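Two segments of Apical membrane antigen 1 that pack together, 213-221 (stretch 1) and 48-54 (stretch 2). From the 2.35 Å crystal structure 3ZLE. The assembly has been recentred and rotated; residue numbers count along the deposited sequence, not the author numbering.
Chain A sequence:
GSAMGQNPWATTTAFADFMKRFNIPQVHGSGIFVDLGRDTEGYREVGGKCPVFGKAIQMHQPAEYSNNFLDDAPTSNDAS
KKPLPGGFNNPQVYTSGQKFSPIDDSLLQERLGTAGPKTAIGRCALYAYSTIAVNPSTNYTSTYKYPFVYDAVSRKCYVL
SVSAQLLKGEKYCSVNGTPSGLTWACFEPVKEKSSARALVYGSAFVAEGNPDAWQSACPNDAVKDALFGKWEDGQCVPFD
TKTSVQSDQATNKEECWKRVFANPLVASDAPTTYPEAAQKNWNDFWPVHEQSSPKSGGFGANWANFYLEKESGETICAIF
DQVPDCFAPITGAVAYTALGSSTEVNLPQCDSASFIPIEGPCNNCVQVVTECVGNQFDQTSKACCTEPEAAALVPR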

# COMPACT_ATOMS: atom_id res chain seq x y z
N ALA A 213 -13.75 7.42 -2.07
CA ALA A 213 -13.05 7.85 -3.30
C ALA A 213 -12.00 6.86 -3.75
O ALA A 213 -11.68 6.84 -4.95
CB ALA A 213 -12.41 9.25 -3.13
N TRP A 214 -11.30 6.26 -2.81
CA TRP A 214 -10.24 5.27 -3.12
C TRP A 214 -10.64 4.38 -4.29
O TRP A 214 -9.80 4.04 -5.09
CB TRP A 214 -9.90 4.37 -1.90
CG TRP A 214 -11.03 3.46 -1.51
CD1 TRP A 214 -12.10 3.76 -0.68
CD2 TRP A 214 -11.28 2.11 -2.01
NE1 TRP A 214 -12.97 2.66 -0.60
CE2 TRP A 214 -12.51 1.67 -1.45
CE3 TRP A 214 -10.58 1.24 -2.86
CZ2 TRP A 214 -13.04 0.40 -1.72
CZ3 TRP A 214 -11.09 0.00 -3.14
CH2 TRP A 214 -12.34 -0.41 -2.59
N GLN A 215 -11.88 3.94 -4.35
CA GLN A 215 -12.30 3.01 -5.36
C GLN A 215 -12.00 3.48 -6.75
O GLN A 215 -11.68 2.74 -7.56
CB GLN A 215 -13.75 2.63 -5.22
CG GLN A 215 -14.14 1.39 -5.97
CD GLN A 215 -15.47 0.77 -5.60
OE1 GLN A 215 -15.83 0.69 -4.49
NE2 GLN A 215 -16.14 0.30 -6.56
N SER A 216 -12.04 4.76 -6.94
CA SER A 216 -11.87 5.44 -8.17
C SER A 216 -10.57 6.16 -8.36
O SER A 216 -10.21 6.45 -9.42
CB SER A 216 -12.89 6.51 -8.24
OG SER A 216 -14.12 6.01 -8.48
N ALA A 217 -9.90 6.49 -7.29
CA ALA A 217 -8.76 7.36 -7.34
C ALA A 217 -7.45 6.66 -7.12
O ALA A 217 -6.44 7.12 -7.47
CB ALA A 217 -8.91 8.42 -6.30
N CYS A 218 -7.54 5.53 -6.51
CA CYS A 218 -6.33 4.84 -5.99
C CYS A 218 -5.94 3.61 -6.82
O CYS A 218 -6.79 3.00 -7.51
CB CYS A 218 -6.54 4.40 -4.55
SG CYS A 218 -6.48 5.73 -3.31
N PRO A 219 -4.67 3.23 -6.75
CA PRO A 219 -4.20 2.10 -7.56
C PRO A 219 -4.43 0.77 -6.85
O PRO A 219 -3.50 0.15 -6.38
CB PRO A 219 -2.71 2.39 -7.70
CG PRO A 219 -2.36 3.10 -6.44
CD PRO A 219 -3.59 3.85 -5.96
N ASN A 220 -5.68 0.37 -6.75
CA ASN A 220 -6.08 -0.77 -5.94
C ASN A 220 -5.74 -2.11 -6.48
O ASN A 220 -5.61 -3.04 -5.71
CB ASN A 220 -7.56 -0.71 -5.67
CG ASN A 220 -8.01 0.64 -5.31
OD1 ASN A 220 -7.46 1.24 -4.37
ND2 ASN A 220 -8.96 1.18 -6.05
N ASP A 221 -5.54 -2.21 -7.80
CA ASP A 221 -5.34 -3.50 -8.46
C ASP A 221 -4.15 -3.54 -9.42
O ASP A 221 -3.70 -2.51 -9.92
CB ASP A 221 -6.63 -3.93 -9.19
CG ASP A 221 -7.84 -3.88 -8.30
OD1 ASP A 221 -7.93 -4.72 -7.38
OD2 ASP A 221 -8.72 -3.01 -8.51
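Stretch 2 48-54: GKCPVFG

Stretch 2 lies on stretch 1 as an extended segment that runs from the disulfide partner Cys-50 to the aromatic ring of Phe-53. Its residues 50 to 53 all have extended backbone angles, and 52-53 are classed as strand. Lys-49, just before, has psi near -11°. Gly-54, just after, has a positive phi of 83°, where a side chain would be jammed against the carbonyl oxygen of Phe-53. Stretch 1 carries a short helix through Ala-217 and leaves helical geometry at Cys-218. The two stretches advance in the same sense here: the CA of Cys-218 is 5.8 Å from the CA of Cys-50, and the CA of Asn-220 is 7.1 Å from the CA of Phe-53. No direct hydrogen bond joins the stretches. Together they bury 310 Å².

Phe-53 covers the most surface. Its CA-CB bond points toward stretch 1, with chi1 at -76° (m) and chi2 at 82°. The ring meets two residues. CZ of Phe-53 lies 3.7 Å from CZ3 of Trp-214, which sits at the edge of the Phe-53 ring. The two six-membered rings have centroids 6.0 Å apart and planes at 49°, an oblique pairing. Phe-53 CE1 approaches Asn-220 OD1 to 3.5 Å, and the backbone O of Asn-220 lies over one face of the ring.

Cys-50 and Cys-218 form the covalent link. SG of Cys-50 is 2.2 Å from SG of Cys-218, with chi3 of -92°, close to the usual right angle. Both side chains take chi1 in the m well. Pro-219 packs beside the bond, with CD of Pro-219 3.8 Å from SG of Cys-50.

Pro-51 packs against Trp-214 and the disulfide. Its CA-CB bond points toward stretch 1. CD of Pro-51 is 3.5 Å from CB of Trp-214 and 3.9 Å from SG of Cys-218. The CA-CB bond of Val-52 points away, and Val-52 makes no contact with stretch 1, as expected for alternating side chains in an extended segment.

Asn-220 ties the turn of stretch 1 back to its helix. ND2 of Asn-220 donates a hydrogen bond to O of Trp-214 at 3.1 Å. O of Trp-214 also accepts from N of Cys-218 at 3.1 Å. A water bridges the stretches by donating from its O to O of Pro-51 at 2.7 Å and to OD1 of Asn-220 at 3.2 Å. The contact therefore combines one covalent bond, apolar packing and a single water-mediated polar link.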

# COMPACT_ATOMS: atom_id res chain seq x y z
N GLY A 48 -1.42 8.40 4.73
CA GLY A 48 -1.66 8.23 3.29
C GLY A 48 -3.13 8.21 2.93
O GLY A 48 -3.96 7.73 3.71
N LYS A 49 -3.45 8.68 1.74
CA LYS A 49 -4.85 8.75 1.29
C LYS A 49 -5.37 7.46 0.63
O LYS A 49 -6.60 7.31 0.43
CB LYS A 49 -5.04 9.97 0.34
CG LYS A 49 -5.37 11.25 1.08
CD LYS A 49 -4.60 12.46 0.59
CE LYS A 49 -4.22 12.35 -0.89
NZ LYS A 49 -4.20 13.67 -1.58
N CYS A 50 -4.46 6.52 0.33
CA CYS A 50 -4.86 5.27 -0.35
C CYS A 50 -4.80 4.05 0.57
O CYS A 50 -3.86 3.87 1.33
CB CYS A 50 -3.99 5.00 -1.59
SG CYS A 50 -4.35 6.07 -2.97
N PRO A 51 -5.79 3.15 0.44
CA PRO A 51 -5.71 1.90 1.19
C PRO A 51 -4.61 1.00 0.65
O PRO A 51 -4.23 1.10 -0.53
CB PRO A 51 -7.10 1.28 1.00
CG PRO A 51 -7.68 1.92 -0.20
CD PRO A 51 -7.00 3.24 -0.41
N VAL A 52 -4.01 0.21 1.53
CA VAL A 52 -2.86 -0.57 1.14
C VAL A 52 -3.26 -2.02 1.22
O VAL A 52 -3.38 -2.57 2.31
CB VAL A 52 -1.70 -0.33 2.12
CG1 VAL A 52 -0.36 -0.80 1.49
CG2 VAL A 52 -1.63 1.15 2.51
N PHE A 53 -3.44 -2.65 0.06
CA PHE A 53 -4.04 -3.98 0.01
C PHE A 53 -3.04 -5.07 0.34
O PHE A 53 -1.93 -5.12 -0.25
CB PHE A 53 -4.62 -4.22 -1.38
CG PHE A 53 -5.90 -3.49 -1.62
CD1 PHE A 53 -5.87 -2.15 -1.99
CD2 PHE A 53 -7.13 -4.08 -1.32
CE1 PHE A 53 -7.05 -1.47 -2.24
CE2 PHE A 53 -8.33 -3.36 -1.49
CZ PHE A 53 -8.27 -2.04 -1.90
N GLY A 54 -3.39 -5.93 1.29
CA GLY A 54 -2.53 -7.03 1.66
C GLY A 54 -1.43 -6.68 2.65
O GLY A 54 -0.68 -7.56 3.06
O HOH W 1 -4.62 1.71 -3.09